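Local structure of uncharacterized protein (Bacteroides ovatus, 4FS7) at residues Glu148-Ile153 and Asp171-Leu176; Lys188-Pro193 and Glu211-Pro216; Arg194-Ile199 and Asn217-Leu222; Ile237-Thr242 and Ile260-Leu265. The protein is of unknown function but is an extracellular protein of BspA-type leucine-rich repeats that probably serves in binding other proteins. All blocks are in the same frame, centred on the assembly; numbering follows the deposited sequence.

In all four contacts a segment meets the one 23 positions later in the sequence, so each joins successive turns of one leucine-rich repeat solenoid. Contact 1 comes first along the chain and contact 4 last, their centres about 25 Å apart. Contacts 2 and 3 alternate along the chain: 188-193 runs directly into 194-199 and 211-216 into 217-222, and their centres lie about 12 Å apart. Contact 3 pairs strands 198-199 and 221-222 of a five-stranded parallel sheet that begins with 175-176 of contact 1. Contact 4 packs onto contact 3, with centres about 13 Å apart. Together they sample how direct bonds, waters and apolar packing stitch an elongated, helix-free protein.

Contact 1 of 4, residues Glu148-Ile153 and Asp171-Leu176; sequences EGVTVI and DSMETL
The selenomethionine Met173 crosses Ile153 at about a right angle, and its terminal methyl does most of the touching. CG stands anti to the backbone N (chi1 -175°), and a bend at chi3 (-69°) turns CE back against 148-153. There Met173 CE lies 3.8 Å from Ile153 CG1, while its SE comes within 4.0 Å of Ile153 CD1. The same methyl rests against the backbone at Val150 O, so one buried tip fills the corner between Val150 and Ile153. Toward the surface the join is wet. Ser172 OG is linked by one water to Glu148 O and by another, 2.8 Å from OG, to Val150 O. A third water donates to Glu148 O and accepts from Ser172 N. The carbonyls of Glu148 and Val150 are thus satisfied without a direct bond across the gap. Strand 152-153 closes one parallel sheet and 175-176 opens the next, so this is a water-bridged step between adjacent turns of a leucine-rich repeat solenoid.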
loop_
_atom_site.group_PDB
_atom_site.type_symbol
_atom_site.label_atom_id
_atom_site.label_comp_id
_atom_site.label_asym_id
_atom_site.label_seq_id
_atom_site.Cartn_x
_atom_site.Cartn_y
_atom_site.Cartn_z
ATOM N N GLU A 148 2.687 21.943 5.422
ATOM C CA GLU A 148 1.227 21.967 5.558
ATOM C C GLU A 148 0.506 22.318 4.279
ATOM O O GLU A 148 -0.624 21.937 4.073
ATOM C CB GLU A 148 0.798 22.916 6.702
ATOM C CG GLU A 148 0.884 24.422 6.425
ATOM C CD GLU A 148 0.546 25.295 7.634
ATOM O OE1 GLU A 148 -0.591 25.193 8.185
ATOM O OE2 GLU A 148 1.445 26.074 8.028
ATOM N N GLY A 149 1.152 23.121 3.436
ATOM C CA GLY A 149 0.561 23.556 2.203
ATOM C C GLY A 149 0.667 22.648 1.014
ATOM O O GLY A 149 0.190 23.018 -0.049
ATOM N N VAL A 150 1.325 21.497 1.174
ATOM C CA VAL A 150 1.394 20.544 0.088
ATOM C C VAL A 150 0.015 19.954 -0.130
ATOM O O VAL A 150 -0.547 19.357 0.812
ATOM C CB VAL A 150 2.450 19.475 0.346
ATOM C CG1 VAL A 150 2.295 18.317 -0.658
ATOM C CG2 VAL A 150 3.826 20.093 0.305
ATOM N N THR A 151 -0.550 20.113 -1.326
ATOM C CA THR A 151 -1.901 19.672 -1.640
ATOM C C THR A 151 -1.964 18.384 -2.444
ATOM O O THR A 151 -3.034 17.784 -2.546
ATOM C CB THR A 151 -2.676 20.766 -2.388
ATOM O OG1 THR A 151 -2.016 21.066 -3.614
ATOM C CG2 THR A 151 -2.816 22.046 -1.534
ATOM N N VAL A 152 -0.848 17.976 -3.033
ATOM C CA VAL A 152 -0.760 16.747 -3.832
ATOM C C VAL A 152 0.550 16.045 -3.564
ATOM O O VAL A 152 1.601 16.695 -3.612
ATOM C CB VAL A 152 -0.749 16.961 -5.344
ATOM C CG1 VAL A 152 -1.042 15.602 -5.987
ATOM C CG2 VAL A 152 -1.731 18.010 -5.793
ATOM N N ILE A 153 0.490 14.731 -3.342
ATOM C CA ILE A 153 1.646 13.888 -3.309
ATOM C C ILE A 153 1.376 12.744 -4.240
ATOM O O ILE A 153 0.410 11.986 -4.043
ATOM C CB ILE A 153 2.010 13.384 -1.891
ATOM C CG1 ILE A 153 2.202 14.536 -0.910
ATOM C CG2 ILE A 153 3.269 12.524 -1.949
ATOM C CD1 ILE A 153 2.356 14.066 0.542
ATOM N N ASP A 171 -1.843 17.709 7.304
ATOM C CA ASP A 171 -3.061 17.354 7.989
ATOM C C ASP A 171 -4.337 17.582 7.205
ATOM O O ASP A 171 -5.363 16.969 7.516
ATOM C CB ASP A 171 -3.134 18.051 9.331
ATOM C CG ASP A 171 -4.104 17.400 10.280
ATOM O OD1 ASP A 171 -4.091 16.136 10.486
ATOM O OD2 ASP A 171 -4.913 18.172 10.804
ATOM N N SER A 172 -4.307 18.417 6.178
ATOM C CA SER A 172 -5.457 18.657 5.352
ATOM C C SER A 172 -5.673 17.638 4.258
ATOM O O SER A 172 -6.695 17.682 3.548
ATOM C CB SER A 172 -5.339 20.040 4.665
ATOM O OG SER A 172 -4.206 20.068 3.777
HETATM N N MSE A 173 -4.719 16.736 4.061
HETATM C CA MSE A 173 -4.773 15.804 2.932
HETATM C C MSE A 173 -5.942 14.813 3.114
HETATM O O MSE A 173 -6.147 14.279 4.199
HETATM C CB MSE A 173 -3.439 15.071 2.801
HETATM C CG MSE A 173 -3.365 14.174 1.566
HETATM SE SE MSE A 173 -1.568 13.858 1.005
HETATM C CE MSE A 173 -1.147 15.660 0.380
ATOM N N GLU A 174 -6.667 14.551 2.023
ATOM C CA GLU A 174 -7.832 13.671 2.104
ATOM C C GLU A 174 -7.682 12.354 1.355
ATOM O O GLU A 174 -8.466 11.458 1.600
ATOM C CB GLU A 174 -9.078 14.403 1.702
ATOM C CG GLU A 174 -9.424 15.527 2.709
ATOM C CD GLU A 174 -10.770 16.201 2.541
ATOM O OE1 GLU A 174 -11.519 15.892 1.607
ATOM O OE2 GLU A 174 -11.045 17.118 3.377
ATOM N N THR A 175 -6.725 12.266 0.447
ATOM C CA THR A 175 -6.497 11.052 -0.333
ATOM C C THR A 175 -5.001 10.716 -0.353
ATOM O O THR A 175 -4.176 11.592 -0.624
ATOM C CB THR A 175 -6.945 11.238 -1.794
ATOM O OG1 THR A 175 -8.319 11.632 -1.837
ATOM C CG2 THR A 175 -6.716 9.996 -2.624
ATOM N N LEU A 176 -4.653 9.477 -0.025
ATOM C CA LEU A 176 -3.299 8.963 -0.186
ATOM C C LEU A 176 -3.222 8.178 -1.489
ATOM O O LEU A 176 -3.996 7.240 -1.704
ATOM C CB LEU A 176 -2.804 8.113 0.997
ATOM C CG LEU A 176 -2.845 8.747 2.382
ATOM C CD1 LEU A 176 -2.193 7.874 3.433
ATOM C CD2 LEU A 176 -2.275 10.162 2.342
HETATM O O HOH W 1 -2.288 20.657 5.913
HETATM O O HOH W 2 -3.017 22.647 2.868
HETATM O O HOH W 3 -3.035 18.524 1.705
HETATM O O HOH W 4 -0.980 11.078 -1.757
#

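Contact 2 of 4, residues Lys188-Pro193 and Glu211-Pro216; sequences KSIKLP and ENMEFP. With EDO (1,2-ethanediol), chain B.
Met213, a selenomethionine, lies alongside Ile190 and points the same way, its CG 3.6 Å from Ile190 CG2. Its chain is extended as far as SE and bends at chi3 (52°). Leu192 crosses it obliquely, CD1 reaching to 3.7 Å from Met213 CG, and the same methyl touches Pro216 CD at 3.9 Å. Phe204 and Leu227 also pack on Met213, whereas Ile190 leads on to Leu169 and Phe181. At the other end the contact is polar. Lys188 O is gripped by two donors: Asn212 N in the carbonyl plane at 3.1 Å and Glu211 N from above that plane at 2.9 Å. Ile190 N gives a bond of 3.0 Å to Asn212 O, nearly along the C=O axis (175°). The Asn212 amide is held by ND2, which donates within the amide plane to Ser189 OG at 3.0 Å; its OD1 accepts from O2 of a 1,2-ethanediol probably left by crystallisation. An alanine at Ser189 would remove the OG acceptor and would probably leave the Asn212 amide less fixed in its rotation. Farther on, two waters take over, joining Ile190 O to Glu214 N and Leu192 N to Glu214 O. Two backbones running only 9° apart, joined by a single beta bridge, Ser189 with Asn212, and farther on through water, form stacked turns of a BspA-type leucine-rich repeat solenoid.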
loop_
_atom_site.group_PDB
_atom_site.type_symbol
_atom_site.label_atom_id
_atom_site.label_comp_id
_atom_site.label_asym_id
_atom_site.label_seq_id
_atom_site.Cartn_x
_atom_site.Cartn_y
_atom_site.Cartn_z
ATOM N N LYS A 188 7.192 1.846 11.198
ATOM C CA LYS A 188 6.411 1.150 12.240
ATOM C C LYS A 188 5.082 1.799 12.551
ATOM O O LYS A 188 4.163 1.131 13.028
ATOM C CB LYS A 188 7.254 1.024 13.507
ATOM C CG LYS A 188 6.686 0.178 14.612
ATOM C CD LYS A 188 7.626 0.061 15.819
ATOM C CE LYS A 188 9.106 0.018 15.502
ATOM N NZ LYS A 188 9.574 -1.234 14.799
ATOM N N SER A 189 5.002 3.109 12.317
ATOM C CA SER A 189 3.843 3.895 12.676
ATOM C C SER A 189 3.607 4.995 11.650
ATOM O O SER A 189 4.551 5.473 11.027
ATOM C CB SER A 189 4.093 4.585 14.016
ATOM O OG SER A 189 4.602 3.711 15.008
ATOM N N ILE A 190 2.372 5.449 11.566
ATOM C CA ILE A 190 2.065 6.667 10.843
ATOM C C ILE A 190 0.832 7.288 11.445
ATOM O O ILE A 190 -0.144 6.588 11.772
ATOM C CB ILE A 190 1.898 6.430 9.310
ATOM C CG1 ILE A 190 1.886 7.762 8.555
ATOM C CG2 ILE A 190 0.723 5.562 9.003
ATOM C CD1 ILE A 190 2.037 7.620 7.056
ATOM N N LYS A 191 0.851 8.610 11.568
ATOM C CA LYS A 191 -0.309 9.406 11.933
ATOM C C LYS A 191 -0.998 9.882 10.672
ATOM O O LYS A 191 -0.453 10.659 9.914
ATOM C CB LYS A 191 0.114 10.576 12.819
ATOM C CG LYS A 191 -1.052 11.438 13.273
ATOM C CD LYS A 191 -0.653 12.496 14.297
ATOM C CE LYS A 191 -1.871 13.344 14.748
ATOM N NZ LYS A 191 -3.055 12.475 15.136
ATOM N N LEU A 192 -2.208 9.414 10.442
ATOM C CA LEU A 192 -2.928 9.756 9.252
ATOM C C LEU A 192 -3.507 11.158 9.379
ATOM O O LEU A 192 -3.883 11.583 10.468
ATOM C CB LEU A 192 -4.023 8.719 8.989
ATOM C CG LEU A 192 -3.519 7.313 8.640
ATOM C CD1 LEU A 192 -4.716 6.361 8.506
ATOM C CD2 LEU A 192 -2.708 7.307 7.325
ATOM N N PRO A 193 -3.639 11.889 8.244
ATOM C CA PRO A 193 -4.314 13.183 8.282
ATOM C C PRO A 193 -5.673 13.038 8.944
ATOM O O PRO A 193 -6.385 12.066 8.704
ATOM C CB PRO A 193 -4.424 13.538 6.797
ATOM C CG PRO A 193 -3.232 12.917 6.198
ATOM C CD PRO A 193 -3.089 11.608 6.923
ATOM N N GLU A 211 2.703 -1.223 12.280
ATOM C CA GLU A 211 1.859 -1.732 13.359
ATOM C C GLU A 211 0.882 -0.695 13.895
ATOM O O GLU A 211 -0.215 -1.043 14.344
ATOM C CB GLU A 211 2.745 -2.236 14.542
ATOM C CG GLU A 211 3.451 -3.601 14.343
ATOM C CD GLU A 211 4.529 -3.905 15.404
ATOM O OE1 GLU A 211 5.053 -2.955 16.036
ATOM O OE2 GLU A 211 4.893 -5.097 15.566
ATOM N N ASN A 212 1.285 0.583 13.944
ATOM C CA ASN A 212 0.494 1.616 14.625
ATOM C C ASN A 212 -0.066 2.588 13.607
ATOM O O ASN A 212 0.674 3.361 12.982
ATOM C CB ASN A 212 1.378 2.348 15.641
ATOM C CG ASN A 212 2.119 1.391 16.575
ATOM O OD1 ASN A 212 1.465 0.641 17.326
ATOM N ND2 ASN A 212 3.446 1.367 16.531
HETATM N N MSE A 213 -1.366 2.514 13.412
HETATM C CA MSE A 213 -2.095 3.375 12.474
HETATM C C MSE A 213 -3.553 3.370 12.858
HETATM O O MSE A 213 -4.244 2.362 12.744
HETATM C CB MSE A 213 -1.898 2.940 11.039
HETATM C CG MSE A 213 -2.320 4.010 10.037
HETATM SE SE MSE A 213 -2.101 3.445 8.175
HETATM C CE MSE A 213 -3.073 1.783 8.353
ATOM N N GLU A 214 -4.016 4.483 13.386
ATOM C CA GLU A 214 -5.415 4.631 13.776
ATOM C C GLU A 214 -6.173 5.202 12.616
ATOM O O GLU A 214 -5.685 6.096 11.928
ATOM C CB GLU A 214 -5.498 5.525 14.984
ATOM C CG GLU A 214 -4.951 4.812 16.202
ATOM C CD GLU A 214 -5.765 3.560 16.554
ATOM O OE1 GLU A 214 -6.994 3.700 16.755
ATOM O OE2 GLU A 214 -5.193 2.441 16.600
ATOM N N PHE A 215 -7.369 4.703 12.368
ATOM C CA PHE A 215 -8.213 5.201 11.303
ATOM C C PHE A 215 -9.033 6.395 11.765
ATOM O O PHE A 215 -9.782 6.283 12.724
ATOM C CB PHE A 215 -9.196 4.129 10.878
ATOM C CG PHE A 215 -8.583 2.855 10.366
ATOM C CD1 PHE A 215 -7.513 2.846 9.499
ATOM C CD2 PHE A 215 -9.146 1.634 10.736
ATOM C CE1 PHE A 215 -6.985 1.644 9.015
ATOM C CE2 PHE A 215 -8.655 0.449 10.241
ATOM C CZ PHE A 215 -7.581 0.436 9.387
ATOM N N PRO A 216 -8.930 7.525 11.068
ATOM C CA PRO A 216 -9.821 8.632 11.367
ATOM C C PRO A 216 -11.267 8.244 11.104
ATOM O O PRO A 216 -11.530 7.424 10.239
ATOM C CB PRO A 216 -9.353 9.708 10.375
ATOM C CG PRO A 216 -8.009 9.335 9.956
ATOM C CD PRO A 216 -7.947 7.876 10.029
HETATM C C1 EDO B . -1.431 -1.751 18.970
HETATM O O1 EDO B . -0.202 -1.664 19.668
HETATM C C2 EDO B . -1.339 -1.190 17.561
HETATM O O2 EDO B . -1.149 0.235 17.651
HETATM O O HOH W 5 -2.127 6.557 13.832
HETATM O O HOH W 6 -3.778 7.966 12.413
#

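Contact 3 of 4, residues Arg194-Ile199 and Asn217-Leu222; sequences RNLKII and NSLYYL
Tyr220 leaves the backbone with CG in the crowded position between N and the carbonyl carbon (chi1 66°), which swings the ring across the preceding turn. From CB, packed near Ser240 O, the side chain passes over Lys197 O, which lies beneath one ring face, offset toward the rim and 3.6 Å from Tyr220 CD2. Tyr220 CE2 comes next, 3.8 Å from Lys197 CB. Tyr220 CZ then meets Ile198 CG1 at 3.9 Å, and its OH reaches Ile198 CD1 at 3.5 Å, the two side chains lying side by side. The carbonyl under the ring is also a hydrogen-bond acceptor: Tyr220 N approaches Lys197 O in plane, on a lone pair, at 3.0 Å. An alanine at Tyr220 would remove the ring from Lys197 O and Ile198 and would probably leave both less shielded. Before this point Ser218 OG donates to Leu196 O at 2.7 Å from above the carbonyl plane, and a water gives one hydrogen to this hydroxyl and another to Arg194 O. Beyond it Ile199 N bonds to Tyr221 O at 3.1 Å. On the face of the sheet that carries Ile199 and Leu222, Ile199 CD1 packs beside Leu222 CD2 and Leu219 CD2. No helix takes part: strands 198-199 and 221-222 pair in parallel and lie between 175-176 and 243-244 in a sheet of five, with Phe241 against Leu219 and Leu222.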
loop_
_atom_site.group_PDB
_atom_site.type_symbol
_atom_site.label_atom_id
_atom_site.label_comp_id
_atom_site.label_asym_id
_atom_site.label_seq_id
_atom_site.Cartn_x
_atom_site.Cartn_y
_atom_site.Cartn_z
ATOM N N ARG A 194 -6.045 14.009 9.765
ATOM C CA ARG A 194 -7.192 13.887 10.667
ATOM C C ARG A 194 -8.545 13.768 9.968
ATOM O O ARG A 194 -9.493 13.283 10.566
ATOM C CB ARG A 194 -7.190 15.026 11.709
ATOM C CG ARG A 194 -6.016 14.951 12.710
ATOM C CD ARG A 194 -5.874 16.237 13.549
ATOM N NE ARG A 194 -4.775 16.186 14.522
ATOM C CZ ARG A 194 -3.639 16.871 14.410
ATOM N NH1 ARG A 194 -3.443 17.653 13.360
ATOM N NH2 ARG A 194 -2.700 16.780 15.343
ATOM N N ASN A 195 -8.621 14.236 8.728
ATOM C CA ASN A 195 -9.827 14.164 7.909
ATOM C C ASN A 195 -9.623 13.307 6.648
ATOM O O ASN A 195 -10.299 13.485 5.655
ATOM C CB ASN A 195 -10.283 15.566 7.511
ATOM C CG ASN A 195 -11.768 15.649 7.241
ATOM O OD1 ASN A 195 -12.177 16.305 6.297
ATOM N ND2 ASN A 195 -12.583 15.007 8.082
ATOM N N LEU A 196 -8.685 12.369 6.695
ATOM C CA LEU A 196 -8.417 11.491 5.554
ATOM C C LEU A 196 -9.691 10.744 5.172
ATOM O O LEU A 196 -10.402 10.246 6.047
ATOM C CB LEU A 196 -7.306 10.481 5.897
ATOM C CG LEU A 196 -6.707 9.756 4.707
ATOM C CD1 LEU A 196 -5.878 10.686 3.820
ATOM C CD2 LEU A 196 -5.881 8.566 5.166
ATOM N N LYS A 197 -9.931 10.650 3.868
ATOM C CA LYS A 197 -11.119 9.994 3.284
ATOM C C LYS A 197 -10.818 8.664 2.612
ATOM O O LYS A 197 -11.561 7.698 2.736
ATOM C CB LYS A 197 -11.753 10.895 2.226
ATOM C CG LYS A 197 -12.195 12.302 2.745
ATOM C CD LYS A 197 -13.388 12.226 3.741
ATOM C CE LYS A 197 -13.695 13.532 4.451
ATOM N NZ LYS A 197 -14.315 14.531 3.544
ATOM N N ILE A 198 -9.700 8.636 1.887
ATOM C CA ILE A 198 -9.365 7.533 0.961
ATOM C C ILE A 198 -7.907 7.144 1.054
ATOM O O ILE A 198 -7.045 8.029 0.997
ATOM C CB ILE A 198 -9.687 8.001 -0.512
ATOM C CG1 ILE A 198 -11.176 8.259 -0.694
ATOM C CG2 ILE A 198 -9.123 7.005 -1.541
ATOM C CD1 ILE A 198 -11.504 9.005 -1.988
ATOM N N ILE A 199 -7.638 5.848 1.147
ATOM C CA ILE A 199 -6.294 5.278 0.966
ATOM C C ILE A 199 -6.383 4.431 -0.292
ATOM O O ILE A 199 -7.153 3.457 -0.343
ATOM C CB ILE A 199 -5.830 4.450 2.180
ATOM C CG1 ILE A 199 -5.673 5.353 3.402
ATOM C CG2 ILE A 199 -4.567 3.680 1.855
ATOM C CD1 ILE A 199 -5.411 4.621 4.722
ATOM N N ASN A 217 -12.208 8.881 11.789
ATOM C CA ASN A 217 -13.624 8.632 11.564
ATOM C C ASN A 217 -14.079 8.929 10.148
ATOM O O ASN A 217 -15.048 8.330 9.656
ATOM C CB ASN A 217 -14.475 9.377 12.607
ATOM C CG ASN A 217 -14.277 8.801 14.002
ATOM O OD1 ASN A 217 -13.822 7.652 14.161
ATOM N ND2 ASN A 217 -14.627 9.588 15.033
ATOM N N SER A 218 -13.362 9.831 9.484
ATOM C CA SER A 218 -13.665 10.240 8.115
ATOM C C SER A 218 -13.244 9.209 7.021
ATOM O O SER A 218 -13.671 9.321 5.893
ATOM C CB SER A 218 -12.979 11.580 7.792
ATOM O OG SER A 218 -11.592 11.484 8.145
ATOM N N LEU A 219 -12.359 8.283 7.366
ATOM C CA LEU A 219 -11.782 7.381 6.406
ATOM C C LEU A 219 -12.769 6.286 6.047
ATOM O O LEU A 219 -13.207 5.526 6.905
ATOM C CB LEU A 219 -10.499 6.791 6.978
ATOM C CG LEU A 219 -9.794 5.723 6.156
ATOM C CD1 LEU A 219 -9.319 6.221 4.813
ATOM C CD2 LEU A 219 -8.633 5.178 6.957
ATOM N N TYR A 220 -13.150 6.237 4.768
ATOM C CA TYR A 220 -14.213 5.299 4.380
ATOM C C TYR A 220 -13.807 4.256 3.366
ATOM O O TYR A 220 -14.580 3.341 3.102
ATOM C CB TYR A 220 -15.464 6.053 3.920
ATOM C CG TYR A 220 -15.297 6.839 2.671
ATOM C CD1 TYR A 220 -15.312 6.229 1.437
ATOM C CD2 TYR A 220 -15.110 8.227 2.724
ATOM C CE1 TYR A 220 -15.163 6.988 0.266
ATOM C CE2 TYR A 220 -14.945 8.978 1.574
ATOM C CZ TYR A 220 -14.961 8.342 0.348
ATOM O OH TYR A 220 -14.830 9.048 -0.824
ATOM N N TYR A 221 -12.605 4.385 2.792
ATOM C CA TYR A 221 -12.159 3.526 1.708
ATOM C C TYR A 221 -10.742 3.088 1.847
ATOM O O TYR A 221 -9.855 3.917 2.025
ATOM C CB TYR A 221 -12.348 4.256 0.364
ATOM C CG TYR A 221 -11.923 3.457 -0.857
ATOM C CD1 TYR A 221 -10.604 3.437 -1.313
ATOM C CD2 TYR A 221 -12.827 2.677 -1.517
ATOM C CE1 TYR A 221 -10.239 2.706 -2.425
ATOM C CE2 TYR A 221 -12.457 1.900 -2.608
ATOM C CZ TYR A 221 -11.152 1.910 -3.055
ATOM O OH TYR A 221 -10.773 1.151 -4.166
ATOM N N LEU A 222 -10.509 1.791 1.698
ATOM C CA LEU A 222 -9.142 1.217 1.558
ATOM C C LEU A 222 -9.066 0.451 0.254
ATOM O O LEU A 222 -9.848 -0.456 0.019
ATOM C CB LEU A 222 -8.744 0.203 2.654
ATOM C CG LEU A 222 -8.816 0.639 4.098
ATOM C CD1 LEU A 222 -8.450 -0.497 5.071
ATOM C CD2 LEU A 222 -7.988 1.854 4.395
HETATM O O HOH W 7 -12.115 12.191 11.039
#

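Contact 4 of 4, residues Ile237-Thr242 and Ile260-Leu265; sequences IPDSFT and IQNNKL
Pro238 to Phe241 form a type I beta turn, closed by Phe241 N to Pro238 O at 3.1 Å, at the bend of one leucine-rich repeat turn, and the next turn answers with an Asx turn in which Asn262 OD1 accepts from Lys264 N at 2.9 Å. The Asn262 amide also spans the contact. With Asn262 CG anti to its backbone N (chi1 -167°), Asn262 ND2 donates to Asp239 OD1 at 3.0 Å, in its own amide plane but above that of the carboxylate, the two planes standing 62° apart. Inside, Ile237 lies beside Ile260, CG1 to CG1 at 3.8 Å, and crosses Leu265 at about a right angle. Leu265 CD1 rests against the backbone at Thr242 C, 3.4 Å away, and beside Phe241 CB. At Ile237 O the backbones are joined through water: two waters donate to it, one accepting from Gln261 N and the other from Asn262 N. A further water donates to both Phe241 O, at 2.9 Å, and Asn262 OD1, at 3.1 Å.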
loop_
_atom_site.group_PDB
_atom_site.type_symbol
_atom_site.label_atom_id
_atom_site.label_comp_id
_atom_site.label_asym_id
_atom_site.label_seq_id
_atom_site.Cartn_x
_atom_site.Cartn_y
_atom_site.Cartn_z
ATOM N N ILE A 237 -12.340 -3.179 11.686
ATOM C CA ILE A 237 -12.868 -2.278 10.690
ATOM C C ILE A 237 -14.099 -1.613 11.257
ATOM O O ILE A 237 -15.100 -2.274 11.492
ATOM C CB ILE A 237 -13.186 -3.016 9.343
ATOM C CG1 ILE A 237 -11.908 -3.645 8.723
ATOM C CG2 ILE A 237 -13.853 -2.067 8.333
ATOM C CD1 ILE A 237 -10.793 -2.665 8.330
ATOM N N PRO A 238 -14.029 -0.311 11.539
ATOM C CA PRO A 238 -15.169 0.355 12.172
ATOM C C PRO A 238 -16.290 0.591 11.181
ATOM O O PRO A 238 -16.143 0.479 9.946
ATOM C CB PRO A 238 -14.561 1.674 12.673
ATOM C CG PRO A 238 -13.535 1.995 11.629
ATOM C CD PRO A 238 -12.911 0.626 11.342
ATOM N N ASP A 239 -17.449 0.908 11.739
ATOM C CA ASP A 239 -18.651 1.115 10.950
ATOM C C ASP A 239 -18.529 2.275 9.959
ATOM O O ASP A 239 -19.353 2.406 9.030
ATOM C CB ASP A 239 -19.878 1.329 11.855
ATOM C CG ASP A 239 -20.261 0.094 12.672
ATOM O OD1 ASP A 239 -20.019 -1.056 12.190
ATOM O OD2 ASP A 239 -20.841 0.293 13.801
ATOM N N SER A 240 -17.552 3.151 10.157
ATOM C CA SER A 240 -17.301 4.293 9.281
ATOM C C SER A 240 -16.746 3.912 7.903
ATOM O O SER A 240 -16.848 4.699 6.953
ATOM C CB SER A 240 -16.355 5.292 9.979
ATOM O OG SER A 240 -15.313 4.615 10.641
ATOM N N PHE A 241 -16.220 2.698 7.752
ATOM C CA PHE A 241 -15.817 2.242 6.424
ATOM C C PHE A 241 -17.038 1.889 5.614
ATOM O O PHE A 241 -17.952 1.245 6.125
ATOM C CB PHE A 241 -14.842 1.065 6.491
ATOM C CG PHE A 241 -13.447 1.489 6.804
ATOM C CD1 PHE A 241 -13.041 1.664 8.088
ATOM C CD2 PHE A 241 -12.590 1.856 5.778
ATOM C CE1 PHE A 241 -11.757 2.111 8.367
ATOM C CE2 PHE A 241 -11.321 2.296 6.069
ATOM C CZ PHE A 241 -10.920 2.389 7.374
ATOM N N THR A 242 -17.025 2.294 4.342
ATOM C CA THR A 242 -18.055 1.899 3.403
ATOM C C THR A 242 -17.574 0.973 2.283
ATOM O O THR A 242 -18.402 0.237 1.726
ATOM C CB THR A 242 -18.768 3.091 2.848
ATOM O OG1 THR A 242 -17.823 3.896 2.152
ATOM C CG2 THR A 242 -19.476 3.900 3.978
ATOM N N ILE A 260 -14.900 -7.464 11.422
ATOM C CA ILE A 260 -15.560 -6.699 10.397
ATOM C C ILE A 260 -17.005 -6.989 10.582
ATOM O O ILE A 260 -17.519 -7.946 10.023
ATOM C CB ILE A 260 -15.122 -7.116 8.959
ATOM C CG1 ILE A 260 -13.640 -7.011 8.777
ATOM C CG2 ILE A 260 -15.809 -6.241 7.958
ATOM C CD1 ILE A 260 -13.230 -7.298 7.283
ATOM N N GLN A 261 -17.691 -6.170 11.374
ATOM C CA GLN A 261 -19.009 -6.537 11.826
ATOM C C GLN A 261 -20.123 -5.900 11.042
ATOM O O GLN A 261 -21.266 -6.360 11.098
ATOM C CB GLN A 261 -19.195 -6.291 13.304
ATOM C CG GLN A 261 -18.277 -7.131 14.128
ATOM C CD GLN A 261 -18.594 -7.152 15.604
ATOM O OE1 GLN A 261 -19.597 -7.715 16.006
ATOM N NE2 GLN A 261 -17.718 -6.588 16.427
ATOM N N ASN A 262 -19.814 -4.830 10.330
ATOM C CA ASN A 262 -20.804 -4.043 9.687
ATOM C C ASN A 262 -21.530 -4.824 8.595
ATOM O O ASN A 262 -20.919 -5.390 7.665
ATOM C CB ASN A 262 -20.161 -2.778 9.118
ATOM C CG ASN A 262 -21.175 -1.772 8.714
ATOM O OD1 ASN A 262 -21.712 -1.850 7.644
ATOM N ND2 ASN A 262 -21.527 -0.854 9.636
ATOM N N ASN A 263 -22.840 -4.844 8.690
ATOM C CA ASN A 263 -23.655 -5.630 7.780
ATOM C C ASN A 263 -23.676 -5.068 6.347
ATOM O O ASN A 263 -23.877 -5.855 5.403
ATOM C CB ASN A 263 -25.095 -5.795 8.334
ATOM C CG ASN A 263 -25.838 -4.467 8.521
ATOM O OD1 ASN A 263 -25.290 -3.457 8.998
ATOM N ND2 ASN A 263 -27.122 -4.490 8.182
ATOM N N LYS A 264 -23.452 -3.745 6.206
ATOM C CA LYS A 264 -23.547 -3.097 4.877
ATOM C C LYS A 264 -22.216 -2.755 4.200
ATOM O O LYS A 264 -22.194 -2.196 3.087
ATOM C CB LYS A 264 -24.409 -1.843 4.957
ATOM C CG LYS A 264 -25.860 -2.136 5.317
ATOM C CD LYS A 264 -26.568 -2.847 4.180
ATOM C CE LYS A 264 -27.143 -1.854 3.177
ATOM N NZ LYS A 264 -28.461 -1.264 3.607
ATOM N N LEU A 265 -21.088 -3.105 4.808
ATOM C CA LEU A 265 -19.771 -2.843 4.184
ATOM C C LEU A 265 -19.574 -3.592 2.873
ATOM O O LEU A 265 -19.822 -4.799 2.832
ATOM C CB LEU A 265 -18.705 -3.205 5.192
ATOM C CG LEU A 265 -17.244 -3.063 4.765
ATOM C CD1 LEU A 265 -16.894 -1.620 4.378
ATOM C CD2 LEU A 265 -16.351 -3.593 5.842
HETATM O O HOH W 8 -17.057 -3.435 9.735
HETATM O O HOH W 9 -16.213 -4.243 13.043
HETATM O O HOH W 10 -20.693 0.397 5.769
HETATM O O HOH W 11 -21.142 0.301 2.128
#